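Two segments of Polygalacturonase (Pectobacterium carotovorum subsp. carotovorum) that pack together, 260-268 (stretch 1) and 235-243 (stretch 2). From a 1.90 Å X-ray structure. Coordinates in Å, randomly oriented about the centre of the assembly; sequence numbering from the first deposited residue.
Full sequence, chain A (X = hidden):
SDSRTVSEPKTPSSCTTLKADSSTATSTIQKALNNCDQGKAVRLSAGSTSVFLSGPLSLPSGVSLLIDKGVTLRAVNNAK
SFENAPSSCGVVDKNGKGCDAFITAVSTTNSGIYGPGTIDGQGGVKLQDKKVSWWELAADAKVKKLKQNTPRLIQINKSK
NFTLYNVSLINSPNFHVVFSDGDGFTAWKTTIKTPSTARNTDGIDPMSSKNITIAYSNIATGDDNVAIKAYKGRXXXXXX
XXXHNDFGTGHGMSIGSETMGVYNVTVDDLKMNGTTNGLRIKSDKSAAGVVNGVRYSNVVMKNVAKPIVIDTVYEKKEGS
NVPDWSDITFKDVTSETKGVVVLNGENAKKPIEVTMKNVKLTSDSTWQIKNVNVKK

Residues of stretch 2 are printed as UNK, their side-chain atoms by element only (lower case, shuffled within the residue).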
# COMPACT_ATOMS: atom_id res chain seq x y z
N MET A 260 -6.03 -15.63 0.79
CA MET A 260 -7.27 -16.35 1.09
C MET A 260 -8.48 -15.79 0.35
O MET A 260 -9.43 -15.31 0.97
CB MET A 260 -7.51 -16.32 2.61
CG MET A 260 -6.39 -16.97 3.40
SD MET A 260 -6.10 -18.67 2.84
CE MET A 260 -7.68 -19.42 3.22
N GLY A 261 -8.48 -15.86 -0.97
CA GLY A 261 -9.60 -15.39 -1.78
C GLY A 261 -9.38 -14.03 -2.41
O GLY A 261 -9.94 -13.03 -1.95
N VAL A 262 -8.60 -13.98 -3.48
CA VAL A 262 -8.33 -12.78 -4.25
C VAL A 262 -8.91 -13.00 -5.65
O VAL A 262 -8.53 -13.97 -6.31
CB VAL A 262 -6.83 -12.48 -4.36
CG1 VAL A 262 -6.55 -11.35 -5.34
CG2 VAL A 262 -6.26 -12.17 -2.98
N TYR A 263 -9.88 -12.19 -6.05
CA TYR A 263 -10.57 -12.36 -7.32
C TYR A 263 -10.70 -11.11 -8.18
O TYR A 263 -10.90 -10.01 -7.68
CB TYR A 263 -12.04 -12.80 -7.06
CG TYR A 263 -12.20 -14.04 -6.21
CD1 TYR A 263 -12.23 -13.96 -4.82
CD2 TYR A 263 -12.30 -15.29 -6.80
CE1 TYR A 263 -12.36 -15.09 -4.04
CE2 TYR A 263 -12.44 -16.43 -6.02
CZ TYR A 263 -12.46 -16.32 -4.65
OH TYR A 263 -12.59 -17.44 -3.86
N ASN A 264 -10.68 -11.30 -9.50
CA ASN A 264 -10.92 -10.27 -10.49
C ASN A 264 -10.06 -9.02 -10.35
O ASN A 264 -10.53 -7.91 -10.10
CB ASN A 264 -12.42 -9.92 -10.44
CG ASN A 264 -12.89 -9.03 -11.56
OD1 ASN A 264 -12.35 -9.03 -12.67
ND2 ASN A 264 -13.92 -8.23 -11.29
N VAL A 265 -8.77 -9.22 -10.57
CA VAL A 265 -7.77 -8.16 -10.50
C VAL A 265 -7.30 -7.81 -11.91
O VAL A 265 -6.82 -8.69 -12.64
CB VAL A 265 -6.57 -8.60 -9.65
CG1 VAL A 265 -5.53 -7.48 -9.56
CG2 VAL A 265 -7.02 -9.00 -8.26
N THR A 266 -7.47 -6.56 -12.30
CA THR A 266 -7.11 -6.07 -13.62
C THR A 266 -6.00 -5.02 -13.55
O THR A 266 -6.18 -3.94 -12.99
CB THR A 266 -8.34 -5.45 -14.33
OG1 THR A 266 -9.39 -6.42 -14.45
CG2 THR A 266 -7.99 -4.93 -15.71
N VAL A 267 -4.85 -5.35 -14.13
CA VAL A 267 -3.71 -4.45 -14.19
C VAL A 267 -3.45 -4.07 -15.65
O VAL A 267 -3.17 -4.97 -16.45
CB VAL A 267 -2.42 -5.07 -13.62
CG1 VAL A 267 -1.28 -4.06 -13.66
CG2 VAL A 267 -2.61 -5.58 -12.20
N ASP A 268 -3.51 -2.80 -15.99
CA ASP A 268 -3.27 -2.34 -17.35
C ASP A 268 -2.51 -1.02 -17.37
O ASP A 268 -2.78 -0.11 -16.59
CB ASP A 268 -4.58 -2.19 -18.13
CG ASP A 268 -4.34 -1.78 -19.58
OD1 ASP A 268 -3.68 -2.55 -20.31
OD2 ASP A 268 -4.79 -0.70 -19.99
N UNK A 235 -13.45 -10.99 4.79
CA UNK A 235 -13.98 -10.91 3.45
C UNK A 235 -13.00 -11.27 2.35
O UNK A 235 -11.78 -11.11 2.45
c UNK A 235 -14.52 -9.50 3.18
N UNK A 236 -13.58 -11.68 1.21
CA UNK A 236 -12.76 -11.91 0.02
C UNK A 236 -12.33 -10.55 -0.54
O UNK A 236 -13.02 -9.55 -0.34
o UNK A 236 -15.06 -16.03 -1.19
o UNK A 236 -15.40 -14.22 -2.39
c UNK A 236 -14.81 -14.84 -1.48
c UNK A 236 -13.53 -12.68 -1.06
c UNK A 236 -13.77 -14.12 -0.65
N UNK A 237 -11.19 -10.54 -1.20
CA UNK A 237 -10.71 -9.33 -1.87
C UNK A 237 -11.08 -9.49 -3.33
O UNK A 237 -10.59 -10.41 -3.99
c UNK A 237 -9.19 -9.16 -1.71
o UNK A 237 -8.92 -8.84 -0.34
c UNK A 237 -8.65 -8.08 -2.62
N UNK A 238 -11.99 -8.66 -3.83
CA UNK A 238 -12.46 -8.75 -5.20
C UNK A 238 -12.57 -7.41 -5.91
O UNK A 238 -12.87 -6.38 -5.32
c UNK A 238 -14.10 -10.69 -4.64
n UNK A 238 -15.59 -14.77 -5.21
n UNK A 238 -15.57 -12.60 -4.65
n UNK A 238 -15.63 -13.20 -6.89
c UNK A 238 -13.90 -9.32 -5.24
c UNK A 238 -15.60 -13.51 -5.61
c UNK A 238 -15.55 -11.15 -4.81
N UNK A 239 -12.52 -7.47 -7.24
CA UNK A 239 -12.75 -6.34 -8.12
C UNK A 239 -11.77 -5.20 -7.91
O UNK A 239 -12.06 -4.22 -7.23
c UNK A 239 -14.20 -5.84 -7.91
n UNK A 239 -16.37 -6.78 -7.30
o UNK A 239 -15.04 -7.94 -8.69
c UNK A 239 -15.25 -6.93 -8.00
N UNK A 240 -10.61 -5.29 -8.58
CA UNK A 240 -9.56 -4.29 -8.44
C UNK A 240 -9.04 -3.83 -9.80
O UNK A 240 -8.84 -4.65 -10.70
c UNK A 240 -8.36 -4.82 -7.62
c UNK A 240 -8.78 -5.17 -6.19
c UNK A 240 -7.20 -3.83 -7.58
c UNK A 240 -7.73 -5.84 -5.34
N UNK A 241 -8.88 -2.53 -9.96
CA UNK A 241 -8.36 -1.94 -11.18
C UNK A 241 -7.07 -1.16 -10.88
O UNK A 241 -7.10 -0.25 -10.06
c UNK A 241 -9.34 -0.99 -11.85
o UNK A 241 -10.48 -1.67 -12.35
N UNK A 242 -5.97 -1.54 -11.49
CA UNK A 242 -4.68 -0.87 -11.34
C UNK A 242 -4.32 -0.33 -12.73
O UNK A 242 -3.83 -1.07 -13.58
c UNK A 242 -3.58 -1.82 -10.86
c UNK A 242 -2.25 -1.09 -10.66
c UNK A 242 -4.27 -1.72 -8.38
c UNK A 242 -3.97 -2.58 -9.59
N UNK A 243 -4.68 0.92 -13.00
CA UNK A 243 -4.54 1.51 -14.32
C UNK A 243 -3.71 2.78 -14.44
O UNK A 243 -3.94 3.77 -13.76
c UNK A 243 -7.05 0.79 -14.69
c UNK A 243 -5.96 1.86 -14.82
c UNK A 243 -8.45 1.39 -14.84
c UNK A 243 -6.84 -0.33 -15.70

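Position 235 carries a single side-chain carbon, directed away from stretch 1 and out of contact with it. A lone CB identifies Ala235.

Position 236 has three carbons in an unbranched chain, the last bearing two oxygens. This is a carboxylate on a two-methylene arm, and its carbon lies 3.6 Å from CE1 of Tyr263; the residue is Glu236.

At position 237 the first side-chain carbon bears one oxygen and one carbon, a beta-branched pattern. That CB approaches CG2 of Val262 to 4.4 Å. The branching fits threonine or nothing else, hence Thr237.

Position 238 extends through three carbons and a nitrogen to a carbon holding two more nitrogens, a guanidinium that lies flat on the ring of Tyr263. This is Arg238. Its NE also forms a salt bridge with OE1 of Glu236 at 2.8 Å, and NH2 donates to the same oxygen, so the guanidinium is bound to Glu236 and stacked on Tyr263 at once.

Position 239 shows two carbons, the second carrying an oxygen and a nitrogen. The oxygen accepts a hydrogen bond from ND2 of Asn264 at 2.8 Å, as an amide carbonyl would. Asn239 therefore faces another asparagine, and both backbones adopt positive phi.

Four carbons, forked at the first with one arm two carbons long, occupy position 240. The CB lies 4.3 Å from CG1 of Val265, an apolar contact made by Ile240.

Position 241 has one carbon and one oxygen, a short hydroxymethyl whose nearest approach to stretch 1 is 4.5 Å, from CB to Thr266 O. This is Ser241, its hydroxyl satisfied elsewhere in the structure.

Position 242 repeats the four-carbon fork at the first carbon, and its CB meets CG2 of Val267 at 4.1 Å; it is Ile242.

At position 243 the four carbons fork at the second instead, and a terminal methyl comes within 3.8 Å of CB of Asp268. The later fork distinguishes Leu243.

The two strands run parallel, their axes 4.7 Å apart at closest approach, and a ladder of backbone hydrogen bonds joins them. Tyr263 N donates to Thr237 O at 2.8 Å, and Ile242 N to Thr266 O at the same length. On one face of the sheet, Val262, Val265 and Val267 pair with Thr237, Ile240 and Ile242 in a buried, largely apolar layer. On the opposite face the guanidinium of Arg238 stacks on Tyr263, with planes 6° apart and CZ 3.7 Å from the ring centroid, a cation-pi arrangement. The hydrogen bond from Asn264 ND2 to Asn239 OD1 adds a side-chain link to this backbone pairing.

Stretch 2 (235-243) AETRNISIL
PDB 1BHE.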